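Local coordinates for protein intimin (Escherichia coli O127:H6 str. E2348/69, PDB 6TQD) that is an outer-membrane adhesin of attaching and effacing bacteria, whose extended juncture domains in this fragment probably hold the adhesive tip away from the cell surface, at residues Asp13-Arg19 and Thr97-Asn103; Gln109-Phe115 and Ser187-Met193. The contacts are given in a common frame with arbitrary orientation. Residue numbers count along the deposited sequence, not the author numbering.

Interaction 1. Residues Asp13-Arg19 and Thr97-Asn103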
# COMPACT_ATOMS: atom_id res chain seq x y z
N ASP A 13 -13.78 2.15 4.44
CA ASP A 13 -12.85 2.70 3.47
C ASP A 13 -12.42 1.58 2.52
O ASP A 13 -12.67 0.40 2.76
CB ASP A 13 -11.64 3.33 4.15
CG ASP A 13 -12.00 4.61 4.90
OD1 ASP A 13 -12.84 5.39 4.39
OD2 ASP A 13 -11.44 4.82 5.99
N ILE A 14 -11.79 1.96 1.43
CA ILE A 14 -11.43 1.03 0.37
C ILE A 14 -9.92 0.87 0.34
O ILE A 14 -9.17 1.86 0.40
CB ILE A 14 -11.97 1.48 -1.00
CG1 ILE A 14 -13.50 1.31 -1.00
CG2 ILE A 14 -11.34 0.70 -2.12
CD1 ILE A 14 -14.19 2.00 -2.12
N ASN A 15 -9.47 -0.38 0.32
CA ASN A 15 -8.07 -0.76 0.11
C ASN A 15 -8.06 -1.78 -1.01
O ASN A 15 -8.74 -2.81 -0.90
CB ASN A 15 -7.50 -1.37 1.38
CG ASN A 15 -7.61 -0.45 2.57
OD1 ASN A 15 -6.98 0.61 2.62
ND2 ASN A 15 -8.41 -0.85 3.55
N GLY A 16 -7.34 -1.50 -2.09
CA GLY A 16 -7.36 -2.38 -3.23
C GLY A 16 -6.11 -2.32 -4.08
O GLY A 16 -5.30 -1.41 -3.97
N THR A 17 -6.00 -3.30 -4.97
CA THR A 17 -4.88 -3.36 -5.87
C THR A 17 -5.03 -2.29 -6.95
O THR A 17 -6.13 -1.98 -7.41
CB THR A 17 -4.86 -4.73 -6.56
OG1 THR A 17 -4.70 -5.76 -5.57
CG2 THR A 17 -3.66 -4.83 -7.53
N GLU A 18 -3.89 -1.74 -7.36
CA GLU A 18 -3.86 -0.74 -8.43
C GLU A 18 -4.63 -1.25 -9.64
O GLU A 18 -4.54 -2.42 -10.00
CB GLU A 18 -2.40 -0.46 -8.80
CG GLU A 18 -1.61 -1.70 -9.24
CD GLU A 18 -0.18 -1.38 -9.63
OE1 GLU A 18 0.74 -2.13 -9.20
OE2 GLU A 18 0.04 -0.38 -10.35
N ARG A 19 -5.40 -0.35 -10.25
CA ARG A 19 -6.19 -0.59 -11.46
C ARG A 19 -7.38 -1.51 -11.23
O ARG A 19 -8.04 -1.91 -12.21
CB ARG A 19 -5.32 -1.11 -12.62
CG ARG A 19 -4.19 -0.17 -13.02
CD ARG A 19 -3.46 -0.68 -14.26
NE ARG A 19 -2.33 0.16 -14.64
CZ ARG A 19 -1.08 0.00 -14.18
NH1 ARG A 19 -0.80 -0.96 -13.31
NH2 ARG A 19 -0.12 0.82 -14.60
N THR A 97 -11.88 7.19 2.05
CA THR A 97 -10.45 7.10 1.82
C THR A 97 -10.16 5.84 1.02
O THR A 97 -10.62 4.74 1.38
CB THR A 97 -9.69 7.10 3.15
OG1 THR A 97 -10.02 8.29 3.89
CG2 THR A 97 -8.18 7.05 2.92
N ILE A 98 -9.43 6.00 -0.07
CA ILE A 98 -9.08 4.91 -0.98
C ILE A 98 -7.56 4.78 -0.97
O ILE A 98 -6.85 5.74 -1.28
CB ILE A 98 -9.61 5.19 -2.39
CG1 ILE A 98 -11.15 5.29 -2.36
CG2 ILE A 98 -9.14 4.13 -3.39
CD1 ILE A 98 -11.76 5.91 -3.59
N THR A 99 -7.08 3.60 -0.60
CA THR A 99 -5.65 3.32 -0.56
C THR A 99 -5.33 2.27 -1.62
O THR A 99 -6.01 1.24 -1.71
CB THR A 99 -5.25 2.81 0.82
OG1 THR A 99 -5.60 3.80 1.80
CG2 THR A 99 -3.75 2.56 0.88
N VAL A 100 -4.29 2.53 -2.39
CA VAL A 100 -3.91 1.72 -3.54
C VAL A 100 -2.65 0.94 -3.16
O VAL A 100 -1.64 1.54 -2.75
CB VAL A 100 -3.66 2.59 -4.78
CG1 VAL A 100 -3.16 1.76 -5.94
CG2 VAL A 100 -4.94 3.31 -5.16
N LEU A 101 -2.72 -0.37 -3.30
CA LEU A 101 -1.58 -1.26 -3.13
C LEU A 101 -1.07 -1.69 -4.50
O LEU A 101 -1.79 -1.71 -5.49
CB LEU A 101 -1.98 -2.48 -2.31
CG LEU A 101 -2.33 -2.26 -0.84
CD1 LEU A 101 -3.71 -1.65 -0.66
CD2 LEU A 101 -2.23 -3.56 -0.07
N SER A 102 0.22 -2.04 -4.54
CA SER A 102 0.81 -2.47 -5.79
C SER A 102 0.44 -3.92 -6.09
O SER A 102 -0.01 -4.67 -5.22
CB SER A 102 2.33 -2.30 -5.71
OG SER A 102 2.89 -3.36 -4.95
N ASN A 103 0.64 -4.31 -7.36
CA ASN A 103 0.30 -5.66 -7.79
C ASN A 103 0.88 -6.73 -6.88
O ASN A 103 0.25 -7.76 -6.64
CB ASN A 103 0.80 -5.88 -9.22
CG ASN A 103 -0.08 -5.23 -10.26
OD1 ASN A 103 -1.31 -5.26 -10.16
ND2 ASN A 103 0.54 -4.64 -11.27
O HOH W 1 -12.29 7.73 5.47
O HOH W 2 -8.18 3.38 2.67
O HOH W 3 -2.08 -3.33 -12.88

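Interaction 2. Residues Gln109-Phe115 and Ser187-Met193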
# COMPACT_ATOMS: atom_id res chain seq x y z
N GLN A 109 -2.95 -7.44 4.74
CA GLN A 109 -1.83 -8.24 5.22
C GLN A 109 -0.80 -7.33 5.88
O GLN A 109 -0.57 -6.21 5.43
CB GLN A 109 -1.19 -8.96 4.04
CG GLN A 109 0.02 -9.81 4.41
CD GLN A 109 0.72 -10.35 3.18
OE1 GLN A 109 0.48 -11.47 2.76
NE2 GLN A 109 1.55 -9.52 2.58
N VAL A 110 -0.20 -7.81 6.96
CA VAL A 110 0.98 -7.18 7.55
C VAL A 110 2.17 -7.72 6.76
O VAL A 110 2.59 -8.86 6.96
CB VAL A 110 1.11 -7.46 9.04
CG1 VAL A 110 2.40 -6.87 9.58
CG2 VAL A 110 -0.11 -6.91 9.79
N GLY A 111 2.71 -6.91 5.84
CA GLY A 111 3.69 -7.40 4.90
C GLY A 111 4.78 -6.38 4.61
O GLY A 111 4.60 -5.17 4.80
N VAL A 112 5.91 -6.89 4.13
CA VAL A 112 7.01 -6.04 3.69
C VAL A 112 6.61 -5.38 2.38
O VAL A 112 6.30 -6.06 1.39
CB VAL A 112 8.29 -6.85 3.51
CG1 VAL A 112 9.43 -5.95 3.01
CG2 VAL A 112 8.69 -7.54 4.80
N THR A 113 6.61 -4.05 2.35
CA THR A 113 6.26 -3.34 1.13
C THR A 113 7.48 -2.84 0.35
O THR A 113 7.36 -2.58 -0.85
CB THR A 113 5.37 -2.13 1.43
OG1 THR A 113 6.03 -1.26 2.36
CG2 THR A 113 4.05 -2.58 2.03
N ASP A 114 8.61 -2.68 1.01
CA ASP A 114 9.81 -2.14 0.39
C ASP A 114 11.00 -2.80 1.07
O ASP A 114 10.98 -3.02 2.28
CB ASP A 114 9.91 -0.63 0.58
CG ASP A 114 8.72 0.11 -0.00
OD1 ASP A 114 8.73 0.40 -1.22
OD2 ASP A 114 7.78 0.40 0.76
N PHE A 115 12.04 -3.10 0.29
CA PHE A 115 13.27 -3.67 0.85
C PHE A 115 14.41 -3.15 -0.03
O PHE A 115 14.58 -3.62 -1.16
CB PHE A 115 13.22 -5.19 0.87
CG PHE A 115 14.34 -5.83 1.65
CD1 PHE A 115 14.71 -5.32 2.89
CD2 PHE A 115 14.98 -6.96 1.17
CE1 PHE A 115 15.73 -5.91 3.62
CE2 PHE A 115 16.00 -7.55 1.89
CZ PHE A 115 16.37 -7.03 3.12
N SER A 187 16.47 -11.12 0.68
CA SER A 187 15.02 -11.03 0.79
C SER A 187 14.61 -10.74 2.23
O SER A 187 15.35 -11.00 3.19
CB SER A 187 14.36 -12.33 0.34
OG SER A 187 14.59 -13.35 1.30
N ALA A 188 13.39 -10.21 2.36
CA ALA A 188 12.77 -9.89 3.64
C ALA A 188 11.34 -10.43 3.66
O ALA A 188 10.63 -10.36 2.66
CB ALA A 188 12.72 -8.36 3.82
N LYS A 189 10.93 -10.95 4.82
CA LYS A 189 9.61 -11.56 4.92
C LYS A 189 9.05 -11.40 6.33
O LYS A 189 9.79 -11.43 7.32
CB LYS A 189 9.68 -13.05 4.55
CG LYS A 189 8.32 -13.74 4.41
CD LYS A 189 8.46 -15.22 4.09
CE LYS A 189 7.11 -15.93 4.04
NZ LYS A 189 6.43 -15.99 5.37
N THR A 190 7.73 -11.23 6.40
CA THR A 190 7.00 -11.30 7.66
C THR A 190 6.12 -12.54 7.67
O THR A 190 5.85 -13.17 6.63
CB THR A 190 6.13 -10.05 7.86
OG1 THR A 190 5.23 -9.93 6.76
CG2 THR A 190 6.99 -8.81 7.98
N ALA A 191 5.62 -12.87 8.86
CA ALA A 191 4.94 -14.16 9.07
C ALA A 191 3.74 -14.36 8.16
O ALA A 191 3.51 -15.47 7.67
CB ALA A 191 4.51 -14.28 10.54
N GLU A 192 2.95 -13.30 7.92
CA GLU A 192 1.72 -13.45 7.14
C GLU A 192 1.97 -13.58 5.64
O GLU A 192 1.09 -14.06 4.91
CB GLU A 192 0.76 -12.28 7.38
CG GLU A 192 0.15 -12.23 8.77
CD GLU A 192 -0.80 -11.05 8.97
OE1 GLU A 192 -1.13 -10.34 7.99
OE2 GLU A 192 -1.21 -10.81 10.13
N MET A 193 3.13 -13.15 5.14
CA MET A 193 3.39 -13.17 3.71
C MET A 193 3.50 -14.61 3.20
O MET A 193 3.94 -15.51 3.92
CB MET A 193 4.69 -12.44 3.39
CG MET A 193 4.61 -10.95 3.63
SD MET A 193 6.18 -10.14 3.52
CE MET A 193 6.56 -10.15 1.79

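Interaction 1. Residues Asp13-Arg19 and Thr97-Asn103
Strand 14-17 runs parallel to strand 97-101. Their axes come within 4.7 Å at 23°, and Ile-14 pairs with Ile-98 through to Thr-17 with Leu-101. Five backbone hydrogen bonds form the ladder, from Ile-14 N to Thr-97 O (3.0 Å) through to that of Glu-18 N to Leu-101 O (2.8 Å).

Carboxylates extend it at both ends. Asp-13 OD1 accepts from Thr-97 N (3.1 Å), and Glu-18 OE1 from Asn-103 N (2.9 Å). Glu-18 OE2 forms a salt bridge with Arg-19 NH1 (3.1 Å) and accepts from Tyr-69 N. Ile-14, Ile-98 and Val-100 lie on the face turned to strand 21-30, with Ile-14 CB 4.1 Å from Ile-98 CG1. Asn-15, Thr-17, Thr-99 and Leu-101 lie on the opposite face.

Parallel pairing of an early edge strand with the last strand is consistent with an Ig-like sandwich. Strand 14-17 is an edge strand of its sheet. Strand 76-85 flanks strand 90-101 on its other side. Ile-14 packs across the sandwich on Gln-22 and Ile-24 of strand 21-30.

Interaction 2. Residues Gln109-Phe115 and Ser187-Met193
Strands 111-115 and 187-189 do not pair as neighbours in a sheet. Their axes come no closer than 7.1 Å, at 140° between their directions, and side chains bridge the gap.

Most of the polar contacts lie where strand 187-189 gives way to a type I turn, Thr-190 to Met-193. Val-110 N donates to Glu-192 OE1 (2.9 Å, 171°). Thr-190 OG1 donates to Val-110 O (2.9 Å), although the position of that carbonyl is less certain. Both backbone polar atoms of Val-110 are therefore met by side chains. Met-193 SD takes two weak hydrogen bonds, from Val-112 N (3.3 Å) and from Thr-190 N (3.4 Å). The turn closes with Met-193 N to Thr-190 O (3.1 Å). Lys-189 NZ braces it by donating to Met-193 O (2.9 Å) and Thr-190 O (3.1 Å). Away from the interface, Thr-113 OG1 donates to Asp-114 OD2 (2.9 Å). The Gln-109 side chain packs against Glu-192 and Met-193; its OE1 and Glu-192 O, both acceptors, do not bond.

Much of the rest is apolar. Val-112 CG2 lies 3.8 Å from Met-193 SD and 3.8 Å from Thr-190 CG2. Ala-188 CB sits over the Phe-115 ring, 3.6 Å from its centroid, in a CH-pi contact. Phe-115 also meets the ring of Tyr-132, and Ala-188 touches Val-148 and Phe-150.

Each strand is hydrogen-bonded in its own sheet: Gly-111 and Thr-113 to strand 130-138, Ser-187 to Asn-151 and Ala-188 to Leu-197. Facing sheets with a hydrophobic interior are the hallmark of the Ig-like beta sandwich, here a bacterial Ig-like (BIG) domain. This contact joins its two sheets near one end.

After strand 6-9 the chain passes through 13-19. It then builds most of the first sandwich and returns at 97-103, where interaction 1 closes a loop of 77 intervening residues. A short linker leads from strand 90-101 to strand 111-117. Interaction 2 opens there, in the second sandwich, and closes at 187-193 after 71 intervening residues. The two loops follow in series and neither nest nor cross. Their centres are about 17 Å apart, and their nearest atoms, about 6 Å apart, do not touch. Interaction 1 joins neighbouring strands within one sheet. Interaction 2 joins two facing sheets. Each ties the beginning of its sandwich to a late part.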